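Local structure of secreted protein (Kutzneria albida DSM 43870, 5M6Q) at residues A[127-133]-A[212-218]; A[167-173]-A[209-213]; A[63-69]-A[154-159]. The protein probably transfers the acyl group of protein-bound glutamine to amines, as a secreted microbial transglutaminase that allows highly site-specific labelling of proteins. One frame throughout, in Å; residues are numbered along the deposited sequence.

Three contacts illustrate how segments 36 to 85 residues apart along a chain are brought together within and beside one antiparallel sheet. From the N terminus, interaction 3 opens at residues 63-69, which include the short strand 66-67; interaction 1 opens on strand 122-131 before interaction 3 closes at residues 154-159, so these two cross. Interaction 2 then begins at 167-173 and closes at 209-213. Interaction 1 closes on 212-218, sharing Phe-212 and Asp-213 with interaction 2. Strand 214-223 stands between strands 122-131 and 66-67 in the sheet, linking interactions 1 and 3. Interactions 2 and 3 follow in series, their centres about 20 Å apart.

Interaction 1 of 3, residues A[127-133]-A[212-218]; sequences FSKRFYS and FDEQVFT
Phe-131 lays one face of its ring over the CB of Glu-214, which sits 3.5 Å from the ring centroid in a CH-pi contact; the p rotamer of Phe-131 swings the ring across to its partner strand, with CE1 3.8 Å from CG1 of Val-216. Phe-127, also p, repeats the scheme over CB of Thr-218, 3.9 Å from its centroid. Both strands are extended and antiparallel, their axes 4.7 Å apart at 158°. Hydrogen-bonded pairs are Phe-127/Thr-218 (Phe-127 N to Thr-218 O 3.0 Å, Thr-218 N to Phe-127 O 2.8 Å), Lys-129/Val-216 (Val-216 N to Lys-129 O 2.9 Å) and Phe-131/Glu-214; Ser-128/Phe-217 and Arg-130/Gln-215 are non-hydrogen-bonded pairs. On the face of these last four, Ser-128 OG donates to Val-216 O (3.0 Å) and accepts from Gln-215 NE2 (2.9 Å). Arg-130 packs its CB on the Phe-212 ring, 4.1 Å from the centroid, while its NH1 reaches the backbone of Arg-207. Ser-133 clasps the Asp-213 carboxylate through N to OD1 (2.8 Å) and OG to OD2 (2.7 Å). Glu-214 makes its salt bridge with Arg-149. Where the pairing ends, Phe-131 O accepts both Asp-213 N and Glu-214 N, each at 3.1 Å: a classic beta bulge closing two inner strands of the transglutaminase sheet.

Interaction 2 of 3, residues A[167-173]-A[209-213]; sequences RPGYVNF and LQDFD
Arg-167 begins a type II beta turn; its CB points toward residues 209-213 and its side chain is extended (chi1 to chi3 t), so that NH1 donates to both the backbone O of Gln-210 (2.9 Å) and its OE1 (3.0 Å). Pro-168 and Gly-169 fill the two corners of the turn; with phi near 90°, Gly-169 holds a conformation in which a CB would press on the preceding carbonyl. Tyr-170 closes the turn, its N bonded to Arg-167 O at 2.8 Å, and its CA lies 5.2 Å from that of Asp-211. In the m rotamer its ring spreads one face over the backbone C of Gln-210, with CE1 3.4 Å from Gln-210 CB, and OH shares a water with Gln-210 OE1. At Val-171 the backbone N donates to Asp-211 OD2 (3.1 Å), and the m rotamer of Asp-211 brings that carboxylate up to it. A second water, held by Arg-167 N (2.9 Å), donates to Val-171 O (2.6 Å) and Asp-211 O (2.7 Å). Further on, the Phe-212 ring meets backbone: its CE1 is 3.4 Å from Val-171 O, and its CZ 3.5 Å from the C of Phe-173. Neither segment has regular secondary structure. The two surface loops, which lead into strands 174-179 and 214-223, are joined chiefly by side chains reaching backbone groups and by bridging water, a polar, hydrated seam rather than an oily core.

Interaction 3 of 3, residues A[63-69]-A[154-159]; sequences LNLSFGS and TDQVDM
Asp-155 adopts a left-handed backbone conformation (phi 67°, psi 11°) although it is not glycine, and so offers both its carbonyl and its carboxylate to residues 68-69. Its O accepts Gly-68 N (2.9 Å), and its OD2 accepts Ser-69 OG (2.8 Å) and, weakly, Ser-69 N (2.9 Å); OD2 is also bonded to Thr-72. A CB on Gly-68 would strike Asp-155 OD1. Before it, Thr-154 OG1 accepts Gln-156 N in an ST turn. Phe-67 and Gln-156 form a single bridge, CA atoms 4.4 Å apart, flanked by a straight bond from Val-157 N to Ser-66 O (2.7 Å). A bridging water accepts from Ser-66 N (2.9 Å) and Gln-156 NE2 (3.1 Å), the latter amide also meeting Lys-107 O. At the far end Leu-63 CD1 touches Met-159 CE (3.9 Å). The contact thus pins a loop to the short edge strand 66-67 and to the N-cap, Ser-69, of helix 70-84.

Interaction 1 of 3, residues A[127-133]-A[212-218]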
loop_
_atom_site.group_PDB
_atom_site.type_symbol
_atom_site.label_atom_id
_atom_site.label_comp_id
_atom_site.label_asym_id
_atom_site.label_seq_id
_atom_site.Cartn_x
_atom_site.Cartn_y
_atom_site.Cartn_z
ATOM N N PHE A 127 -1.195 -2.247 -1.199
ATOM C CA PHE A 127 -1.251 -2.085 0.236
ATOM C C PHE A 127 -2.566 -1.411 0.545
ATOM O O PHE A 127 -3.182 -0.826 -0.335
ATOM C CB PHE A 127 -0.052 -1.289 0.759
ATOM C CG PHE A 127 0.053 0.087 0.194
ATOM C CD1 PHE A 127 -0.598 1.152 0.797
ATOM C CD2 PHE A 127 0.827 0.330 -0.932
ATOM C CE1 PHE A 127 -0.495 2.441 0.276
ATOM C CE2 PHE A 127 0.925 1.610 -1.462
ATOM C CZ PHE A 127 0.271 2.664 -0.847
ATOM N N SER A 128 -2.996 -1.500 1.796
ATOM C CA SER A 128 -4.240 -0.903 2.222
ATOM C C SER A 128 -3.965 0.133 3.275
ATOM O O SER A 128 -3.248 -0.122 4.247
ATOM C CB SER A 128 -5.195 -1.951 2.782
ATOM O OG SER A 128 -6.391 -1.315 3.188
ATOM N N LYS A 129 -4.563 1.297 3.097
ATOM C CA LYS A 129 -4.359 2.383 4.018
ATOM C C LYS A 129 -5.662 2.737 4.711
ATOM O O LYS A 129 -6.702 2.889 4.073
ATOM C CB LYS A 129 -3.791 3.607 3.286
ATOM C CG LYS A 129 -3.638 4.835 4.153
ATOM C CD LYS A 129 -3.379 6.071 3.260
ATOM C CE LYS A 129 -3.346 7.346 4.065
ATOM N NZ LYS A 129 -2.286 7.328 5.134
ATOM N N ARG A 130 -5.588 2.869 6.025
ATOM C CA ARG A 130 -6.711 3.313 6.820
ATOM C C ARG A 130 -6.393 4.701 7.362
ATOM O O ARG A 130 -5.263 4.981 7.784
ATOM C CB ARG A 130 -6.995 2.335 7.966
ATOM C CG ARG A 130 -7.183 0.880 7.518
ATOM C CD ARG A 130 -7.681 -0.011 8.659
ATOM N NE ARG A 130 -8.950 0.455 9.228
ATOM C CZ ARG A 130 -9.577 -0.121 10.254
ATOM N NH1 ARG A 130 -9.071 -1.210 10.826
ATOM N NH2 ARG A 130 -10.715 0.386 10.708
ATOM N N PHE A 131 -7.385 5.572 7.340
ATOM C CA PHE A 131 -7.165 6.960 7.712
ATOM C C PHE A 131 -8.461 7.628 8.157
ATOM O O PHE A 131 -9.528 7.009 8.181
ATOM C CB PHE A 131 -6.524 7.723 6.539
ATOM C CG PHE A 131 -7.375 7.768 5.285
ATOM C CD1 PHE A 131 -7.435 6.677 4.422
ATOM C CD2 PHE A 131 -8.084 8.920 4.953
ATOM C CE1 PHE A 131 -8.190 6.724 3.261
ATOM C CE2 PHE A 131 -8.852 8.978 3.778
ATOM C CZ PHE A 131 -8.907 7.878 2.935
ATOM N N TYR A 132 -8.351 8.894 8.536
ATOM C CA TYR A 132 -9.472 9.676 9.031
ATOM C C TYR A 132 -9.910 10.659 7.946
ATOM O O TYR A 132 -9.081 11.295 7.301
ATOM C CB TYR A 132 -9.064 10.403 10.317
ATOM C CG TYR A 132 -10.140 11.211 11.009
ATOM C CD1 TYR A 132 -11.367 10.662 11.329
ATOM C CD2 TYR A 132 -9.900 12.525 11.369
ATOM C CE1 TYR A 132 -12.336 11.415 11.989
ATOM C CE2 TYR A 132 -10.845 13.277 12.029
ATOM C CZ TYR A 132 -12.054 12.726 12.339
ATOM O OH TYR A 132 -12.980 13.512 12.985
ATOM N N SER A 133 -11.216 10.768 7.747
ATOM C CA SER A 133 -11.773 11.523 6.630
ATOM C C SER A 133 -11.683 13.023 6.825
ATOM O O SER A 133 -11.569 13.764 5.855
ATOM C CB SER A 133 -13.234 11.141 6.407
ATOM O OG SER A 133 -13.996 11.447 7.549
ATOM N N PHE A 212 -10.075 5.457 12.746
ATOM C CA PHE A 212 -10.218 5.539 11.293
ATOM C C PHE A 212 -11.654 5.404 10.796
ATOM O O PHE A 212 -12.397 4.587 11.310
ATOM C CB PHE A 212 -9.400 4.432 10.629
ATOM C CG PHE A 212 -8.017 4.282 11.174
ATOM C CD1 PHE A 212 -7.142 5.369 11.190
ATOM C CD2 PHE A 212 -7.580 3.047 11.642
ATOM C CE1 PHE A 212 -5.867 5.236 11.696
ATOM C CE2 PHE A 212 -6.295 2.889 12.136
ATOM C CZ PHE A 212 -5.433 3.985 12.170
ATOM N N ASP A 213 -12.038 6.150 9.762
ATOM C CA ASP A 213 -13.349 5.889 9.162
ATOM C C ASP A 213 -13.273 5.665 7.647
ATOM O O ASP A 213 -14.296 5.524 6.974
ATOM C CB ASP A 213 -14.342 7.012 9.498
ATOM C CG ASP A 213 -13.909 8.379 8.989
ATOM O OD1 ASP A 213 -12.727 8.571 8.624
ATOM O OD2 ASP A 213 -14.772 9.285 8.965
ATOM N N GLU A 214 -12.058 5.592 7.135
ATOM C CA GLU A 214 -11.803 5.347 5.719
ATOM C C GLU A 214 -10.751 4.266 5.534
ATOM O O GLU A 214 -9.815 4.160 6.317
ATOM C CB GLU A 214 -11.319 6.625 5.006
ATOM C CG GLU A 214 -12.309 7.781 5.006
ATOM C CD GLU A 214 -13.581 7.520 4.185
ATOM O OE1 GLU A 214 -13.619 6.567 3.353
ATOM O OE2 GLU A 214 -14.555 8.290 4.379
ATOM N N GLN A 215 -10.919 3.477 4.481
ATOM C CA GLN A 215 -9.937 2.487 4.089
ATOM C C GLN A 215 -9.899 2.435 2.575
ATOM O O GLN A 215 -10.945 2.397 1.930
ATOM C CB GLN A 215 -10.272 1.111 4.673
ATOM C CG GLN A 215 -9.256 0.038 4.291
ATOM C CD GLN A 215 -9.415 -1.230 5.116
ATOM O OE1 GLN A 215 -10.208 -1.271 6.047
ATOM N NE2 GLN A 215 -8.656 -2.265 4.780
ATOM N N VAL A 216 -8.693 2.461 2.014
ATOM C CA VAL A 216 -8.490 2.332 0.575
ATOM C C VAL A 216 -7.523 1.193 0.278
ATOM O O VAL A 216 -6.741 0.790 1.123
ATOM C CB VAL A 216 -7.951 3.643 -0.061
ATOM C CG1 VAL A 216 -8.965 4.776 0.076
ATOM C CG2 VAL A 216 -6.621 4.026 0.558
ATOM N N PHE A 217 -7.589 0.690 -0.949
ATOM C CA PHE A 217 -6.665 -0.307 -1.420
ATOM C C PHE A 217 -5.916 0.315 -2.583
ATOM O O PHE A 217 -6.516 0.764 -3.559
ATOM C CB PHE A 217 -7.406 -1.580 -1.823
ATOM C CG PHE A 217 -8.120 -2.226 -0.679
ATOM C CD1 PHE A 217 -7.481 -3.181 0.096
ATOM C CD2 PHE A 217 -9.399 -1.833 -0.338
ATOM C CE1 PHE A 217 -8.127 -3.756 1.160
ATOM C CE2 PHE A 217 -10.047 -2.407 0.727
ATOM C CZ PHE A 217 -9.412 -3.363 1.475
ATOM N N THR A 218 -4.599 0.318 -2.464
ATOM C CA THR A 218 -3.755 1.169 -3.280
ATOM C C THR A 218 -2.780 0.333 -4.059
ATOM O O THR A 218 -2.208 -0.624 -3.544
ATOM C CB THR A 218 -3.000 2.193 -2.403
ATOM O OG1 THR A 218 -3.958 2.986 -1.697
ATOM C CG2 THR A 218 -2.096 3.100 -3.247
HETATM O O HOH W 1 -10.775 2.481 8.396
#

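Interaction 2 of 3, residues A[167-173]-A[209-213]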
loop_
_atom_site.group_PDB
_atom_site.type_symbol
_atom_site.label_atom_id
_atom_site.label_comp_id
_atom_site.label_asym_id
_atom_site.label_seq_id
_atom_site.Cartn_x
_atom_site.Cartn_y
_atom_site.Cartn_z
ATOM N N ARG A 167 -7.415 11.836 13.465
ATOM C CA ARG A 167 -8.490 12.145 14.390
ATOM C C ARG A 167 -7.860 12.531 15.739
ATOM O O ARG A 167 -7.050 11.781 16.279
ATOM C CB ARG A 167 -9.435 10.962 14.545
ATOM C CG ARG A 167 -10.591 11.276 15.480
ATOM C CD ARG A 167 -11.571 10.162 15.602
ATOM N NE ARG A 167 -12.675 10.592 16.448
ATOM C CZ ARG A 167 -13.472 9.782 17.130
ATOM N NH1 ARG A 167 -13.299 8.467 17.075
ATOM N NH2 ARG A 167 -14.448 10.299 17.866
ATOM N N PRO A 168 -8.204 13.715 16.267
ATOM C CA PRO A 168 -7.580 14.195 17.514
ATOM C C PRO A 168 -7.650 13.142 18.623
ATOM O O PRO A 168 -8.738 12.642 18.916
ATOM C CB PRO A 168 -8.411 15.429 17.882
ATOM C CG PRO A 168 -9.079 15.853 16.600
ATOM C CD PRO A 168 -9.280 14.607 15.791
ATOM N N GLY A 169 -6.502 12.783 19.189
ATOM C CA GLY A 169 -6.438 11.737 20.200
ATOM C C GLY A 169 -6.217 10.317 19.688
ATOM O O GLY A 169 -6.190 9.371 20.478
ATOM N N TYR A 170 -6.048 10.162 18.377
ATOM C CA TYR A 170 -5.853 8.847 17.772
ATOM C C TYR A 170 -4.625 8.813 16.854
ATOM O O TYR A 170 -3.961 9.829 16.650
ATOM C CB TYR A 170 -7.124 8.429 17.018
ATOM C CG TYR A 170 -8.268 8.197 17.978
ATOM C CD1 TYR A 170 -8.371 7.004 18.673
ATOM C CD2 TYR A 170 -9.204 9.184 18.235
ATOM C CE1 TYR A 170 -9.382 6.788 19.583
ATOM C CE2 TYR A 170 -10.230 8.976 19.148
ATOM C CZ TYR A 170 -10.307 7.771 19.819
ATOM O OH TYR A 170 -11.315 7.538 20.724
ATOM N N VAL A 171 -4.306 7.636 16.332
ATOM C CA VAL A 171 -3.172 7.482 15.415
ATOM C C VAL A 171 -3.585 7.974 14.020
ATOM O O VAL A 171 -4.739 7.800 13.627
ATOM C CB VAL A 171 -2.689 6.015 15.381
ATOM C CG1 VAL A 171 -1.483 5.851 14.471
ATOM C CG2 VAL A 171 -2.361 5.534 16.791
ATOM N N ASN A 172 -2.660 8.578 13.275
ATOM C CA ASN A 172 -3.002 9.148 11.967
ATOM C C ASN A 172 -3.457 8.092 10.946
ATOM O O ASN A 172 -4.452 8.286 10.246
ATOM C CB ASN A 172 -1.820 9.946 11.393
ATOM C CG ASN A 172 -0.477 9.241 11.570
ATOM O OD1 ASN A 172 -0.405 8.031 11.806
ATOM N ND2 ASN A 172 0.600 10.004 11.455
ATOM N N PHE A 173 -2.752 6.972 10.874
ATOM C CA PHE A 173 -3.053 6.012 9.828
ATOM C C PHE A 173 -2.663 4.588 10.200
ATOM O O PHE A 173 -1.991 4.357 11.197
ATOM C CB PHE A 173 -2.343 6.424 8.528
ATOM C CG PHE A 173 -0.887 6.765 8.709
ATOM C CD1 PHE A 173 0.020 5.811 9.154
ATOM C CD2 PHE A 173 -0.428 8.043 8.437
ATOM C CE1 PHE A 173 1.364 6.120 9.321
ATOM C CE2 PHE A 173 0.918 8.365 8.608
ATOM C CZ PHE A 173 1.812 7.395 9.046
ATOM N N LEU A 209 -12.494 0.640 14.204
ATOM C CA LEU A 209 -11.605 1.276 15.165
ATOM C C LEU A 209 -11.994 2.737 15.287
ATOM O O LEU A 209 -12.480 3.333 14.323
ATOM C CB LEU A 209 -10.143 1.134 14.721
ATOM C CG LEU A 209 -9.494 -0.247 14.819
ATOM C CD1 LEU A 209 -8.087 -0.207 14.239
ATOM C CD2 LEU A 209 -9.460 -0.731 16.267
ATOM N N GLN A 210 -11.787 3.319 16.464
ATOM C CA GLN A 210 -12.121 4.726 16.665
ATOM C C GLN A 210 -11.209 5.635 15.834
ATOM O O GLN A 210 -11.582 6.751 15.514
ATOM C CB GLN A 210 -12.013 5.112 18.151
ATOM C CG GLN A 210 -13.114 4.548 19.074
ATOM C CD GLN A 210 -14.518 4.970 18.662
ATOM O OE1 GLN A 210 -14.752 6.111 18.262
ATOM N NE2 GLN A 210 -15.457 4.042 18.750
ATOM N N ASP A 211 -10.003 5.164 15.530
ATOM C CA ASP A 211 -8.993 5.977 14.853
ATOM C C ASP A 211 -9.412 6.376 13.445
ATOM O O ASP A 211 -9.125 7.487 13.000
ATOM C CB ASP A 211 -7.651 5.226 14.753
ATOM C CG ASP A 211 -7.167 4.687 16.084
ATOM O OD1 ASP A 211 -7.788 3.737 16.623
ATOM O OD2 ASP A 211 -6.140 5.192 16.574
ATOM N N PHE A 212 -10.075 5.457 12.746
ATOM C CA PHE A 212 -10.218 5.539 11.293
ATOM C C PHE A 212 -11.654 5.404 10.796
ATOM O O PHE A 212 -12.397 4.587 11.310
ATOM C CB PHE A 212 -9.400 4.432 10.629
ATOM C CG PHE A 212 -8.017 4.282 11.174
ATOM C CD1 PHE A 212 -7.142 5.369 11.190
ATOM C CD2 PHE A 212 -7.580 3.047 11.642
ATOM C CE1 PHE A 212 -5.867 5.236 11.696
ATOM C CE2 PHE A 212 -6.295 2.889 12.136
ATOM C CZ PHE A 212 -5.433 3.985 12.170
ATOM N N ASP A 213 -12.038 6.150 9.762
ATOM C CA ASP A 213 -13.349 5.889 9.162
ATOM C C ASP A 213 -13.273 5.665 7.647
ATOM O O ASP A 213 -14.296 5.524 6.974
ATOM C CB ASP A 213 -14.342 7.012 9.498
ATOM C CG ASP A 213 -13.909 8.379 8.989
ATOM O OD1 ASP A 213 -12.727 8.571 8.624
ATOM O OD2 ASP A 213 -14.772 9.285 8.965
HETATM O O HOH W 2 -6.934 9.028 12.985
HETATM O O HOH W 3 -16.586 7.746 18.396
HETATM O O HOH W 4 -13.864 7.910 20.110
#

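Interaction 3 of 3, residues A[63-69]-A[154-159]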
loop_
_atom_site.group_PDB
_atom_site.type_symbol
_atom_site.label_atom_id
_atom_site.label_comp_id
_atom_site.label_asym_id
_atom_site.label_seq_id
_atom_site.Cartn_x
_atom_site.Cartn_y
_atom_site.Cartn_z
ATOM N N LEU A 63 -0.064 7.446 -3.120
ATOM C CA LEU A 63 -1.493 7.195 -2.972
ATOM C C LEU A 63 -2.254 7.449 -4.266
ATOM O O LEU A 63 -3.482 7.468 -4.268
ATOM C CB LEU A 63 -2.060 8.059 -1.844
ATOM C CG LEU A 63 -1.367 7.811 -0.500
ATOM C CD1 LEU A 63 -1.949 8.695 0.609
ATOM C CD2 LEU A 63 -1.473 6.341 -0.092
ATOM N N ASN A 64 -1.499 7.611 -5.354
ATOM C CA ASN A 64 -2.021 7.961 -6.683
ATOM C C ASN A 64 -3.171 7.086 -7.159
ATOM O O ASN A 64 -4.110 7.559 -7.792
ATOM C CB ASN A 64 -0.906 7.857 -7.743
ATOM C CG ASN A 64 0.331 8.631 -7.377
ATOM O OD1 ASN A 64 1.442 8.097 -7.409
ATOM N ND2 ASN A 64 0.155 9.906 -7.049
ATOM N N LEU A 65 -3.032 5.790 -6.914
ATOM C CA LEU A 65 -3.942 4.785 -7.442
ATOM C C LEU A 65 -4.599 4.074 -6.279
ATOM O O LEU A 65 -4.226 2.945 -5.944
ATOM C CB LEU A 65 -3.203 3.780 -8.334
ATOM C CG LEU A 65 -2.518 4.269 -9.617
ATOM C CD1 LEU A 65 -1.886 3.079 -10.332
ATOM C CD2 LEU A 65 -3.474 5.045 -10.568
ATOM N N SER A 66 -5.574 4.749 -5.670
ATOM C CA SER A 66 -6.261 4.249 -4.474
ATOM C C SER A 66 -7.711 3.929 -4.788
ATOM O O SER A 66 -8.379 4.701 -5.468
ATOM C CB SER A 66 -6.202 5.271 -3.333
ATOM O OG SER A 66 -4.878 5.450 -2.873
ATOM N N PHE A 67 -8.216 2.828 -4.237
ATOM C CA PHE A 67 -9.559 2.361 -4.582
ATOM C C PHE A 67 -10.367 1.929 -3.350
ATOM O O PHE A 67 -9.800 1.529 -2.338
ATOM C CB PHE A 67 -9.448 1.213 -5.601
ATOM C CG PHE A 67 -8.602 1.561 -6.783
ATOM C CD1 PHE A 67 -9.125 2.314 -7.825
ATOM C CD2 PHE A 67 -7.279 1.177 -6.848
ATOM C CE1 PHE A 67 -8.348 2.653 -8.912
ATOM C CE2 PHE A 67 -6.496 1.526 -7.933
ATOM C CZ PHE A 67 -7.028 2.259 -8.963
ATOM N N GLY A 68 -11.694 2.022 -3.453
ATOM C CA GLY A 68 -12.588 1.675 -2.363
ATOM C C GLY A 68 -12.634 0.182 -2.059
ATOM O O GLY A 68 -12.970 -0.218 -0.947
ATOM N N SER A 69 -12.296 -0.656 -3.029
ATOM C CA SER A 69 -12.345 -2.094 -2.770
ATOM C C SER A 69 -11.093 -2.833 -3.234
ATOM O O SER A 69 -10.450 -2.453 -4.211
ATOM C CB SER A 69 -13.585 -2.709 -3.424
ATOM O OG SER A 69 -13.388 -2.892 -4.809
ATOM N N THR A 154 -15.483 3.753 -11.357
ATOM C CA THR A 154 -14.156 3.161 -11.388
ATOM C C THR A 154 -13.683 2.706 -10.018
ATOM O O THR A 154 -12.630 2.076 -9.921
ATOM C CB THR A 154 -13.119 4.138 -11.936
ATOM O OG1 THR A 154 -12.983 5.239 -11.025
ATOM C CG2 THR A 154 -13.540 4.637 -13.299
ATOM N N ASP A 155 -14.445 3.051 -8.979
ATOM C CA ASP A 155 -14.089 2.724 -7.605
ATOM C C ASP A 155 -12.833 3.494 -7.140
ATOM O O ASP A 155 -12.275 3.202 -6.081
ATOM C CB ASP A 155 -13.879 1.206 -7.478
ATOM C CG ASP A 155 -14.016 0.700 -6.052
ATOM O OD1 ASP A 155 -14.860 1.234 -5.290
ATOM O OD2 ASP A 155 -13.289 -0.261 -5.708
ATOM N N GLN A 156 -12.386 4.490 -7.907
ATOM C CA GLN A 156 -11.166 5.201 -7.517
ATOM C C GLN A 156 -11.448 6.260 -6.459
ATOM O O GLN A 156 -12.443 6.969 -6.513
ATOM C CB GLN A 156 -10.467 5.854 -8.724
ATOM C CG GLN A 156 -9.119 6.513 -8.369
ATOM C CD GLN A 156 -8.282 6.841 -9.611
ATOM O OE1 GLN A 156 -8.805 6.885 -10.719
ATOM N NE2 GLN A 156 -6.984 7.061 -9.424
ATOM N N VAL A 157 -10.554 6.356 -5.484
ATOM C CA VAL A 157 -10.718 7.333 -4.430
ATOM C C VAL A 157 -9.737 8.464 -4.674
ATOM O O VAL A 157 -8.545 8.228 -4.861
ATOM C CB VAL A 157 -10.514 6.701 -3.045
ATOM C CG1 VAL A 157 -10.410 7.786 -1.981
ATOM C CG2 VAL A 157 -11.640 5.743 -2.744
ATOM N N ASP A 158 -10.254 9.686 -4.700
ATOM C CA ASP A 158 -9.420 10.855 -4.880
ATOM C C ASP A 158 -8.679 11.148 -3.577
ATOM O O ASP A 158 -9.295 11.548 -2.601
ATOM C CB ASP A 158 -10.273 12.057 -5.292
ATOM C CG ASP A 158 -9.432 13.248 -5.768
ATOM O OD1 ASP A 158 -8.208 13.271 -5.527
ATOM O OD2 ASP A 158 -10.005 14.169 -6.389
ATOM N N MET A 159 -7.360 10.993 -3.577
ATOM C CA MET A 159 -6.580 11.214 -2.363
ATOM C C MET A 159 -5.817 12.540 -2.352
ATOM O O MET A 159 -5.022 12.789 -1.448
ATOM C CB MET A 159 -5.586 10.066 -2.149
ATOM C CG MET A 159 -6.230 8.717 -1.825
ATOM S SD MET A 159 -7.142 8.672 -0.266
ATOM C CE MET A 159 -5.860 8.858 0.995
HETATM O O HOH W 5 -6.531 7.399 -6.356
#